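Side-chain contacts in phosphocarrier protein HPr (Mycoplasma capricolum, PDB 1PCH), which serves as the general, non-sugar-specific phosphocarrier of the phosphoenolpyruvate-dependent sugar phosphotransferase system: residues S26-N31 against D70-A75; S30-I35 against G41-I46; Q78-I81 against L85-G88. One frame throughout, in Å; residues are numbered along the deposited sequence.

Interaction 1. Residues S26-N31 against D70-A75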
ATOM      1  N   SER A  26       4.933   8.766  -1.577  1.00 15.96           N
ATOM      2  CA  SER A  26       4.980  10.213  -1.737  1.00 19.35           C
ATOM      3  C   SER A  26       6.028  10.728  -2.685  1.00 21.59           C
ATOM      4  O   SER A  26       6.051  11.892  -3.073  1.00 24.24           O
ATOM      5  CB  SER A  26       5.224  10.876  -0.352  1.00 20.85           C
ATOM      6  OG  SER A  26       4.023  10.692   0.401  1.00 29.83           O
ATOM      7  N   LYS A  27       6.913   9.835  -3.096  1.00 21.26           N
ATOM      8  CA  LYS A  27       7.985  10.158  -3.990  1.00 24.16           C
ATOM      9  C   LYS A  27       7.556  10.239  -5.433  1.00 21.48           C
ATOM     10  O   LYS A  27       8.307  10.749  -6.271  1.00 23.99           O
ATOM     11  CB  LYS A  27       9.028   8.977  -3.888  1.00 29.37           C
ATOM     12  CG  LYS A  27       9.418   8.731  -2.421  1.00 37.28           C
ATOM     13  CD  LYS A  27      10.356   7.515  -2.384  1.00 41.26           C
ATOM     14  CE  LYS A  27      11.365   7.617  -1.243  1.00 45.07           C
ATOM     15  NZ  LYS A  27      12.414   6.493  -1.446  1.00 44.91           N
ATOM     16  N   PHE A  28       6.451   9.612  -5.759  1.00 18.43           N
ATOM     17  CA  PHE A  28       5.903   9.431  -7.058  1.00 11.87           C
ATOM     18  C   PHE A  28       4.867  10.476  -7.433  1.00 11.89           C
ATOM     19  O   PHE A  28       4.036  10.916  -6.667  1.00 22.04           O
ATOM     20  CB  PHE A  28       5.278   8.020  -7.182  1.00 12.32           C
ATOM     21  CG  PHE A  28       6.354   6.952  -6.925  1.00 14.83           C
ATOM     22  CD1 PHE A  28       7.229   6.633  -7.944  1.00 18.53           C
ATOM     23  CD2 PHE A  28       6.480   6.319  -5.712  1.00 16.33           C
ATOM     24  CE1 PHE A  28       8.221   5.706  -7.784  1.00 21.04           C
ATOM     25  CE2 PHE A  28       7.494   5.378  -5.538  1.00 20.04           C
ATOM     26  CZ  PHE A  28       8.351   5.077  -6.553  1.00 21.74           C
ATOM     27  N   SER A  29       4.942  10.867  -8.711  1.00 13.80           N
ATOM     28  CA  SER A  29       3.965  11.774  -9.216  1.00 17.18           C
ATOM     29  C   SER A  29       2.610  11.082  -9.391  1.00 16.16           C
ATOM     30  O   SER A  29       1.577  11.714  -9.291  1.00 14.96           O
ATOM     31  CB  SER A  29       4.393  12.382 -10.566  1.00 23.03           C
ATOM     32  OG  SER A  29       4.530  11.403 -11.535  1.00 32.62           O
ATOM     33  N   SER A  30       2.639   9.756  -9.666  1.00 17.47           N
ATOM     34  CA  SER A  30       1.416   9.032  -9.887  1.00 15.29           C
ATOM     35  C   SER A  30       0.472   9.156  -8.664  1.00 18.63           C
ATOM     36  O   SER A  30       0.921   9.251  -7.555  1.00 17.74           O
ATOM     37  CB  SER A  30       1.708   7.499  -9.950  1.00 18.17           C
ATOM     38  OG  SER A  30       2.367   7.201 -11.180  1.00 23.35           O
ATOM     39  N   ASN A  31      -0.772   8.948  -8.981  1.00 24.14           N
ATOM     40  CA  ASN A  31      -1.828   8.803  -7.965  1.00 19.09           C
ATOM     41  C   ASN A  31      -1.768   7.332  -7.534  1.00 18.39           C
ATOM     42  O   ASN A  31      -1.860   6.429  -8.325  1.00 24.64           O
ATOM     43  CB  ASN A  31      -3.171   9.131  -8.574  1.00 23.49           C
ATOM     44  CG  ASN A  31      -3.169  10.589  -9.042  1.00 30.62           C
ATOM     45  OD1 ASN A  31      -2.998  11.461  -8.196  1.00 33.10           O
ATOM     46  ND2 ASN A  31      -3.321  10.798 -10.338  1.00 47.17           N
ATOM     47  N   ASP A  70       4.617   2.629 -13.416  1.00 19.66           N
ATOM     48  CA  ASP A  70       5.256   1.308 -13.433  1.00 20.00           C
ATOM     49  C   ASP A  70       6.307   1.178 -12.375  1.00 19.08           C
ATOM     50  O   ASP A  70       6.480   0.135 -11.780  1.00 22.36           O
ATOM     51  CB  ASP A  70       5.834   1.042 -14.821  1.00 25.29           C
ATOM     52  CG  ASP A  70       4.710   0.795 -15.826  1.00 37.33           C
ATOM     53  OD1 ASP A  70       3.623   0.359 -15.370  1.00 37.33           O
ATOM     54  OD2 ASP A  70       4.933   1.045 -17.031  1.00 51.65           O
ATOM     55  N   GLN A  71       7.064   2.286 -12.139  1.00 17.76           N
ATOM     56  CA  GLN A  71       8.119   2.197 -11.117  1.00 17.10           C
ATOM     57  C   GLN A  71       7.463   2.146  -9.723  1.00 15.78           C
ATOM     58  O   GLN A  71       7.849   1.387  -8.882  1.00 17.63           O
ATOM     59  CB  GLN A  71       9.062   3.392 -11.194  1.00 20.63           C
ATOM     60  CG  GLN A  71       9.822   3.603 -12.436  1.00 20.42           C
ATOM     61  CD  GLN A  71      10.675   4.885 -12.434  1.00 27.54           C
ATOM     62  OE1 GLN A  71      10.226   5.950 -12.025  1.00 32.97           O
ATOM     63  NE2 GLN A  71      11.898   4.759 -12.899  1.00 28.68           N
ATOM     64  N   ALA A  72       6.470   3.012  -9.574  1.00 16.95           N
ATOM     65  CA  ALA A  72       5.741   3.157  -8.328  1.00 20.05           C
ATOM     66  C   ALA A  72       5.210   1.814  -7.851  1.00 18.10           C
ATOM     67  O   ALA A  72       5.327   1.478  -6.682  1.00 15.40           O
ATOM     68  CB  ALA A  72       4.620   4.161  -8.461  1.00 18.38           C
ATOM     69  N   ILE A  73       4.581   1.066  -8.746  1.00 18.44           N
ATOM     70  CA  ILE A  73       4.000  -0.223  -8.315  1.00 19.46           C
ATOM     71  C   ILE A  73       5.054  -1.171  -7.809  1.00 17.95           C
ATOM     72  O   ILE A  73       4.932  -1.820  -6.755  1.00 18.90           O
ATOM     73  CB  ILE A  73       3.219  -0.812  -9.506  1.00 23.60           C
ATOM     74  CG1 ILE A  73       1.769  -0.280  -9.545  1.00 29.10           C
ATOM     75  CG2 ILE A  73       3.218  -2.306  -9.550  1.00 40.15           C
ATOM     76  CD1 ILE A  73       1.001  -0.658  -8.319  1.00 27.02           C
ATOM     77  N   GLN A  74       6.206  -1.229  -8.502  1.00 17.97           N
ATOM     78  CA  GLN A  74       7.288  -2.107  -8.064  1.00 15.82           C
ATOM     79  C   GLN A  74       7.877  -1.657  -6.742  1.00 17.86           C
ATOM     80  O   GLN A  74       8.181  -2.489  -5.873  1.00 18.42           O
ATOM     81  CB  GLN A  74       8.354  -2.256  -9.139  1.00 17.80           C
ATOM     82  CG  GLN A  74       7.874  -2.797 -10.450  1.00 18.85           C
ATOM     83  CD  GLN A  74       7.190  -4.147 -10.387  1.00 25.43           C
ATOM     84  OE1 GLN A  74       7.397  -4.915  -9.457  1.00 27.86           O
ATOM     85  NE2 GLN A  74       6.442  -4.457 -11.444  1.00 37.30           N
ATOM     86  N   ALA A  75       8.037  -0.326  -6.627  1.00 16.85           N
ATOM     87  CA  ALA A  75       8.598   0.265  -5.433  1.00 15.09           C
ATOM     88  C   ALA A  75       7.708  -0.082  -4.229  1.00 15.54           C
ATOM     89  O   ALA A  75       8.211  -0.561  -3.230  1.00 17.63           O
ATOM     90  CB  ALA A  75       8.813   1.737  -5.569  1.00 13.80           C
TER
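The ring of Phe28 lies against Ala72 and Ala75 of helix 69-82 in the open-faced beta sandwich of HPr, where the helices pack on one side of a four-stranded antiparallel sheet. Phe28 sits in the loop that leads from helix 15-25 into strand 31-36, and its ring is what this loop sets against the flank of the helix.

The main interaction is a CH-pi contact. Ala72 CA stands over the middle of one ring face, 3.6 Å from the centroid of the Phe28 ring and only 13° off its normal, so the helix backbone itself, and not just a methyl group, serves as the floor under the ring. The first torsion of Phe28 (chi1 -59°) sets CG opposite the carbonyl carbon and swings the ring across to the helix.

Apolar contacts widen this along the helix. The Ala72 methyl tucks in near the root of the ring, with CB 3.6 Å from Phe28 CG and as near to CD1. At the residue before Ala72, Phe28 CE1 reaches Gln71 CB at 4.2 Å, so the glutamine contributes the base of its side chain. With only methyls at Ala72 and Ala75, the ring lies directly on the backbone at Ala72 CA.

No hydrogen bond spans the two segments; the polar ties run to Asp68, just ahead of helix 69-82. Its carboxylate accepts from Ser29 N through OD2 and is bonded to Ser30 OG through OD1, which ties the residues after Phe28 to the start of the same helix. One helical turn beyond Gln71, at the far end of the ring, Phe28 CZ meets the methyl carbon CB of Ala75 at 3.5 Å.

Interaction 2. Residues S30-I35 against G41-I46. With SO4 (sulfate ion), chain B.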
ATOM      1  N   SER A  30       2.639   9.756  -9.666  1.00 17.47           N
ATOM      2  CA  SER A  30       1.416   9.032  -9.887  1.00 15.29           C
ATOM      3  C   SER A  30       0.472   9.156  -8.664  1.00 18.63           C
ATOM      4  O   SER A  30       0.921   9.251  -7.555  1.00 17.74           O
ATOM      5  CB  SER A  30       1.708   7.499  -9.950  1.00 18.17           C
ATOM      6  OG  SER A  30       2.367   7.201 -11.180  1.00 23.35           O
ATOM      7  N   ASN A  31      -0.772   8.948  -8.981  1.00 24.14           N
ATOM      8  CA  ASN A  31      -1.828   8.803  -7.965  1.00 19.09           C
ATOM      9  C   ASN A  31      -1.768   7.332  -7.534  1.00 18.39           C
ATOM     10  O   ASN A  31      -1.860   6.429  -8.325  1.00 24.64           O
ATOM     11  CB  ASN A  31      -3.171   9.131  -8.574  1.00 23.49           C
ATOM     12  CG  ASN A  31      -3.169  10.589  -9.042  1.00 30.62           C
ATOM     13  OD1 ASN A  31      -2.998  11.461  -8.196  1.00 33.10           O
ATOM     14  ND2 ASN A  31      -3.321  10.798 -10.338  1.00 47.17           N
ATOM     15  N   ILE A  32      -1.570   7.122  -6.236  1.00 18.60           N
ATOM     16  CA  ILE A  32      -1.440   5.785  -5.719  1.00 12.92           C
ATOM     17  C   ILE A  32      -2.491   5.517  -4.649  1.00 15.10           C
ATOM     18  O   ILE A  32      -2.552   6.046  -3.570  1.00 17.48           O
ATOM     19  CB  ILE A  32      -0.041   5.487  -5.206  1.00 14.45           C
ATOM     20  CG1 ILE A  32       1.052   5.792  -6.237  1.00 18.66           C
ATOM     21  CG2 ILE A  32       0.044   4.038  -4.754  1.00 23.77           C
ATOM     22  CD1 ILE A  32       2.440   5.874  -5.602  1.00 24.90           C
ATOM     23  N   THR A  33      -3.439   4.656  -5.103  1.00 15.42           N
ATOM     24  CA  THR A  33      -4.561   4.321  -4.254  1.00 18.56           C
ATOM     25  C   THR A  33      -4.451   2.894  -3.741  1.00 14.81           C
ATOM     26  O   THR A  33      -3.918   1.986  -4.373  1.00 17.87           O
ATOM     27  CB  THR A  33      -5.864   4.525  -5.054  1.00 25.90           C
ATOM     28  OG1 THR A  33      -5.843   5.881  -5.515  1.00 31.32           O
ATOM     29  CG2 THR A  33      -7.084   4.346  -4.168  1.00 27.90           C
ATOM     30  N   ILE A  34      -4.938   2.725  -2.548  1.00 14.33           N
ATOM     31  CA  ILE A  34      -4.982   1.407  -1.890  1.00 13.30           C
ATOM     32  C   ILE A  34      -6.479   1.117  -1.675  1.00 17.21           C
ATOM     33  O   ILE A  34      -7.237   2.010  -1.312  1.00 18.33           O
ATOM     34  CB  ILE A  34      -4.215   1.338  -0.627  1.00 19.10           C
ATOM     35  CG1 ILE A  34      -4.300  -0.039   0.094  1.00 21.83           C
ATOM     36  CG2 ILE A  34      -4.592   2.448   0.342  1.00 18.56           C
ATOM     37  CD1 ILE A  34      -3.239  -0.147   1.189  1.00 29.43           C
ATOM     38  N   ILE A  35      -6.867  -0.073  -2.091  1.00 20.03           N
ATOM     39  CA  ILE A  35      -8.249  -0.526  -2.030  1.00 20.38           C
ATOM     40  C   ILE A  35      -8.291  -1.789  -1.148  1.00 17.50           C
ATOM     41  O   ILE A  35      -7.409  -2.644  -1.277  1.00 17.36           O
ATOM     42  CB  ILE A  35      -8.719  -0.953  -3.460  1.00 25.98           C
ATOM     43  CG1 ILE A  35      -8.668   0.192  -4.457  1.00 25.41           C
ATOM     44  CG2 ILE A  35     -10.057  -1.616  -3.406  1.00 23.39           C
ATOM     45  CD1 ILE A  35      -8.603  -0.222  -5.902  1.00 40.02           C
ATOM     46  N   GLY A  41      -8.201   4.361  -0.447  1.00 19.76           N
ATOM     47  CA  GLY A  41      -7.466   5.428   0.225  1.00 18.33           C
ATOM     48  C   GLY A  41      -6.241   5.860  -0.588  1.00 20.84           C
ATOM     49  O   GLY A  41      -5.824   5.177  -1.525  1.00 22.19           O
ATOM     50  N   ASN A  42      -5.718   7.006  -0.220  1.00 20.44           N
ATOM     51  CA  ASN A  42      -4.506   7.553  -0.864  1.00 18.99           C
ATOM     52  C   ASN A  42      -3.335   7.008  -0.035  1.00 13.54           C
ATOM     53  O   ASN A  42      -3.224   7.243   1.158  1.00 15.07           O
ATOM     54  CB  ASN A  42      -4.598   9.046  -0.944  1.00 22.73           C
ATOM     55  CG  ASN A  42      -3.356   9.733  -1.443  1.00 24.35           C
ATOM     56  OD1 ASN A  42      -2.361   9.098  -1.738  1.00 18.42           O
ATOM     57  ND2 ASN A  42      -3.402  11.055  -1.539  1.00 31.62           N
ATOM     58  N   LEU A  43      -2.485   6.252  -0.720  1.00 13.76           N
ATOM     59  CA  LEU A  43      -1.389   5.567  -0.075  1.00 12.79           C
ATOM     60  C   LEU A  43      -0.323   6.524   0.431  1.00 12.25           C
ATOM     61  O   LEU A  43       0.518   6.172   1.258  1.00 13.23           O
ATOM     62  CB  LEU A  43      -0.855   4.460  -0.944  1.00 17.88           C
ATOM     63  CG  LEU A  43       0.094   3.455  -0.347  1.00 19.77           C
ATOM     64  CD1 LEU A  43      -0.390   2.650   0.789  1.00 18.62           C
ATOM     65  CD2 LEU A  43       0.861   2.698  -1.403  1.00 21.46           C
ATOM     66  N   LYS A  44      -0.409   7.753  -0.089  1.00 16.38           N
ATOM     67  CA  LYS A  44       0.534   8.780   0.311  1.00 15.55           C
ATOM     68  C   LYS A  44       0.193   9.373   1.660  1.00 19.03           C
ATOM     69  O   LYS A  44       0.994  10.070   2.270  1.00 18.84           O
ATOM     70  CB  LYS A  44       0.599   9.898  -0.759  1.00 17.03           C
ATOM     71  CG  LYS A  44       1.096   9.418  -2.097  1.00 17.80           C
ATOM     72  CD  LYS A  44       0.994  10.488  -3.161  1.00 19.31           C
ATOM     73  CE  LYS A  44       1.712  10.027  -4.434  1.00 19.70           C
ATOM     74  NZ  LYS A  44       1.629  11.104  -5.481  1.00 25.48           N
ATOM     75  N   SER A  45      -1.024   9.112   2.118  1.00 18.85           N
ATOM     76  CA  SER A  45      -1.481   9.621   3.405  1.00 18.60           C
ATOM     77  C   SER A  45      -1.469   8.532   4.479  1.00 18.02           C
ATOM     78  O   SER A  45      -2.254   7.579   4.415  1.00 17.90           O
ATOM     79  CB  SER A  45      -2.905  10.163   3.277  1.00 16.19           C
ATOM     80  OG  SER A  45      -3.518  10.338   4.540  1.00 21.97           O
ATOM     81  N   ILE A  46      -0.643   8.720   5.503  1.00 18.93           N
ATOM     82  CA  ILE A  46      -0.597   7.738   6.575  1.00 18.18           C
ATOM     83  C   ILE A  46      -1.928   7.669   7.311  1.00 17.72           C
ATOM     84  O   ILE A  46      -2.372   6.631   7.736  1.00 20.07           O
ATOM     85  CB  ILE A  46       0.522   7.995   7.593  1.00 21.17           C
ATOM     86  CG1 ILE A  46       0.440   6.964   8.761  1.00 25.37           C
ATOM     87  CG2 ILE A  46       0.420   9.386   8.191  1.00 40.51           C
ATOM     88  CD1 ILE A  46       1.808   6.735   9.363  1.00 32.47           C
TER
HETATM   89  S   SO4 B  90      -0.529  12.465   6.098  1.00 49.13           S
HETATM   90  O1  SO4 B  90       0.126  13.559   6.917  1.00 50.54           O
HETATM   91  O2  SO4 B  90       0.531  11.448   5.754  1.00 47.75           O
HETATM   92  O3  SO4 B  90      -1.646  11.875   6.848  1.00 47.67           O
HETATM   93  O4  SO4 B  90      -1.006  13.085   4.811  1.00 49.94           O
HETATM   94  O   HOH W   1      -1.914   9.329  -4.447  1.00 20.03           O
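Ile32 lays its CG2 methyl over the Leu43 side chain, 3.7 Å from CD2, and the two chains cross obliquely. The other methyl of Leu43, CD1, meets Ile34 CD1 more loosely, nearly at a right angle. Ile62 of strand 59-65 and Val49 of helix 46-52 also touch Leu43, so this apolar cluster belongs to the core between sheet and helices.

The cluster sits on the antiparallel hairpin of strands 31-36 and 39-42. Ile34 and Gly41 form a hydrogen-bonded pair through both N-H groups, and Leu43 N continues the ladder to Ile32 O at 2.9 Å. Gly41 O is also crowded by Thr33, whose CG2, anti to the backbone N, comes within 3.0 Å.

At the end of the strand, Asn42 OD1 accepts from Lys44 N (2.9 Å), closing an Asx turn with the donor 46° out of the amide plane. A water donates to the same OD1 at 2.8 Å and accepts from Ile32 N, bridging the segments. The extended chain of Lys44 carries NZ to Ser30 O, 2.9 Å away and above the carbonyl plane, and to Phe28 O, its stronger partner.

Ser45, unphosphorylated here, caps helix 46-52 by accepting from Asn48 N. A sulfate, probably from the crystallisation liquor, lies at the same helix end, held by Ile46 N (3.0 Å), Met47 N and, weakly, Ser45 OG. Such a site, rich in N-H donors, would probably favour an anion, consistent with Ser45 being the predicted phosphorylation site.

Interaction 3. Residues Q78-I81 against L85-G88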
ATOM      1  N   GLN A  78       7.771  -3.888  -3.514  1.00 17.51           N
ATOM      2  CA  GLN A  78       9.001  -4.262  -2.777  1.00 20.00           C
ATOM      3  C   GLN A  78       8.968  -3.801  -1.346  1.00 16.64           C
ATOM      4  O   GLN A  78       9.413  -4.484  -0.427  1.00 16.71           O
ATOM      5  CB  GLN A  78      10.232  -3.665  -3.475  1.00 23.99           C
ATOM      6  CG  GLN A  78      11.526  -4.104  -2.745  1.00 32.15           C
ATOM      7  CD  GLN A  78      11.685  -5.619  -2.845  1.00 39.79           C
ATOM      8  OE1 GLN A  78      11.463  -6.175  -3.926  1.00 48.42           O
ATOM      9  NE2 GLN A  78      11.963  -6.257  -1.705  1.00 40.89           N
ATOM     10  N   THR A  79       8.459  -2.575  -1.148  1.00 14.76           N
ATOM     11  CA  THR A  79       8.339  -2.032   0.185  1.00 16.50           C
ATOM     12  C   THR A  79       7.483  -2.920   1.089  1.00 14.83           C
ATOM     13  O   THR A  79       7.832  -3.136   2.252  1.00 19.05           O
ATOM     14  CB  THR A  79       7.791  -0.593   0.200  1.00 19.21           C
ATOM     15  OG1 THR A  79       8.772   0.221  -0.490  1.00 19.94           O
ATOM     16  CG2 THR A  79       7.773  -0.059   1.649  1.00 19.67           C
ATOM     17  N   MET A  80       6.378  -3.416   0.544  1.00 15.35           N
ATOM     18  CA  MET A  80       5.512  -4.283   1.347  1.00 15.63           C
ATOM     19  C   MET A  80       6.207  -5.585   1.730  1.00 17.99           C
ATOM     20  O   MET A  80       6.022  -6.097   2.813  1.00 20.06           O
ATOM     21  CB  MET A  80       4.218  -4.610   0.590  1.00 13.49           C
ATOM     22  CG  MET A  80       3.380  -3.326   0.498  1.00 16.03           C
ATOM     23  SD  MET A  80       1.799  -3.658  -0.300  1.00 24.74           S
ATOM     24  CE  MET A  80       1.005  -2.053  -0.007  1.00 38.67           C
ATOM     25  N   ILE A  81       6.993  -6.072   0.775  1.00 18.19           N
ATOM     26  CA  ILE A  81       7.717  -7.309   1.013  1.00 23.43           C
ATOM     27  C   ILE A  81       8.775  -7.060   2.079  1.00 25.15           C
ATOM     28  O   ILE A  81       8.932  -7.810   3.030  1.00 24.82           O
ATOM     29  CB  ILE A  81       8.376  -7.806  -0.282  1.00 24.28           C
ATOM     30  CG1 ILE A  81       7.363  -8.456  -1.214  1.00 24.71           C
ATOM     31  CG2 ILE A  81       9.532  -8.758   0.043  1.00 30.91           C
ATOM     32  CD1 ILE A  81       7.644  -8.421  -2.663  1.00 27.28           C
ATOM     33  N   LEU A  85       4.926  -7.050   5.149  1.00 20.34           N
ATOM     34  CA  LEU A  85       3.467  -6.901   5.229  1.00 17.34           C
ATOM     35  C   LEU A  85       2.761  -7.998   4.436  1.00 22.16           C
ATOM     36  O   LEU A  85       1.607  -8.353   4.626  1.00 24.38           O
ATOM     37  CB  LEU A  85       3.107  -5.546   4.605  1.00 16.90           C
ATOM     38  CG  LEU A  85       1.692  -5.048   4.850  1.00 21.89           C
ATOM     39  CD1 LEU A  85       1.430  -4.801   6.337  1.00 21.07           C
ATOM     40  CD2 LEU A  85       1.547  -3.646   4.127  1.00 27.88           C
ATOM     41  N   ILE A  86       3.448  -8.429   3.394  1.00 19.03           N
ATOM     42  CA  ILE A  86       2.981  -9.397   2.464  1.00 18.52           C
ATOM     43  C   ILE A  86       4.126 -10.391   2.237  1.00 23.95           C
ATOM     44  O   ILE A  86       5.246 -10.097   2.677  1.00 21.68           O
ATOM     45  CB  ILE A  86       2.494  -8.820   1.116  1.00 21.54           C
ATOM     46  CG1 ILE A  86       3.609  -8.358   0.167  1.00 22.81           C
ATOM     47  CG2 ILE A  86       1.506  -7.696   1.372  1.00 22.94           C
ATOM     48  CD1 ILE A  86       3.122  -7.959  -1.196  1.00 21.60           C
ATOM     49  N   GLN A  87       3.802 -11.468   1.581  1.00 25.71           N
ATOM     50  CA  GLN A  87       4.835 -12.470   1.260  1.00 31.92           C
ATOM     51  C   GLN A  87       5.402 -12.225  -0.097  1.00 30.99           C
ATOM     52  O   GLN A  87       4.742 -11.828  -1.066  1.00 30.67           O
ATOM     53  CB  GLN A  87       4.267 -13.848   1.496  1.00 36.13           C
ATOM     54  CG  GLN A  87       3.966 -14.029   3.025  1.00 44.43           C
ATOM     55  CD  GLN A  87       3.896 -15.512   3.349  1.00 50.10           C
ATOM     56  OE1 GLN A  87       4.243 -15.932   4.447  1.00 59.94           O
ATOM     57  NE2 GLN A  87       3.473 -16.269   2.353  1.00 55.05           N
ATOM     58  N   GLY A  88       6.738 -12.368  -0.221  1.00 35.12           N
ATOM     59  CA  GLY A  88       7.267 -12.100  -1.581  1.00 38.59           C
ATOM     60  C   GLY A  88       7.081 -13.353  -2.454  1.00 40.98           C
ATOM     61  O   GLY A  88       6.636 -14.381  -1.907  1.00 38.54           O
ATOM     62  OXT GLY A  88       7.412 -13.274  -3.654  1.00 30.75           O
TER
HETATM   63  O   HOH W   2       8.053 -10.305   2.913  0.90 26.82           O
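With chi1 at 75°, Ile86 places CG1 between its backbone N and carbonyl carbon, which turns that branch back onto the end of helix 69-82; Met80, with CG opposite its carbonyl carbon (chi1 -69°), offers CB to meet it. Ile86 CG1 comes to 3.8 Å from Met80 CB, and the same CG1 also lies 4.0 Å from Ile81 CG1. One branch of Ile86 thus packs against two successive helical residues.

The remainder of Met80 is extended and leaves the C-terminal tail behind. Its CG passes Leu85 CD2 at 4.1 Å, and the side chain then continues into the core, touching Phe3, Leu21, Ile60 and Ile62. Ile81 takes the outer side: CG1 rests on Gly88 CA at 3.7 Å, and CD1 is also near that carbon, so the backbone of the C-terminal residue lies along the isoleucine.

Two polar links join the main chains. Leu85 N, five residues on from Met80, donates to Met80 O at 2.8 Å, almost along the C=O axis, although the hydrogen bond is bent at the hydrogen (147°). A water donates both to Ile81 O, at 2.6 Å, and to Ile86 O, bridging the last helical turn and the tail.

Leu85 also touches Leu13, and its side chain lies about 5 Å from that of His14, the active-site residue that forms the pros-phosphohistidine intermediate, so the folded-back tail borders the active-site region. The side-chain atoms that touch across the contact are all carbon, while Met80 O and Ile81 O near the helix end are satisfied by a tail N-H and a water, which suggests a fold-back held by both kinds of contact.

In the fold
Interactions 1 and 3 use different parts of helix 69-82: its first turns receive a ring from a loop, its last receive the chain's own C-terminal tail. Interaction 2, nearer the centre of the chain, is instead a sheet contact, with a backbone ladder beside a buried aliphatic cluster. It shares Ser30 and Asn31 with interaction 1, and Ala72 CB touches Ile32 CD1, so these two are neighbours; interactions 2 and 3 lie on opposite sides of the centre. Interaction 3 is partly buried, with Met80, Leu85 and Ile86 inside and Gly88 at the exposed edge. Across its segments interaction 1 is apolar and partly exposed, whereas both others add direct and water-bridged polar links.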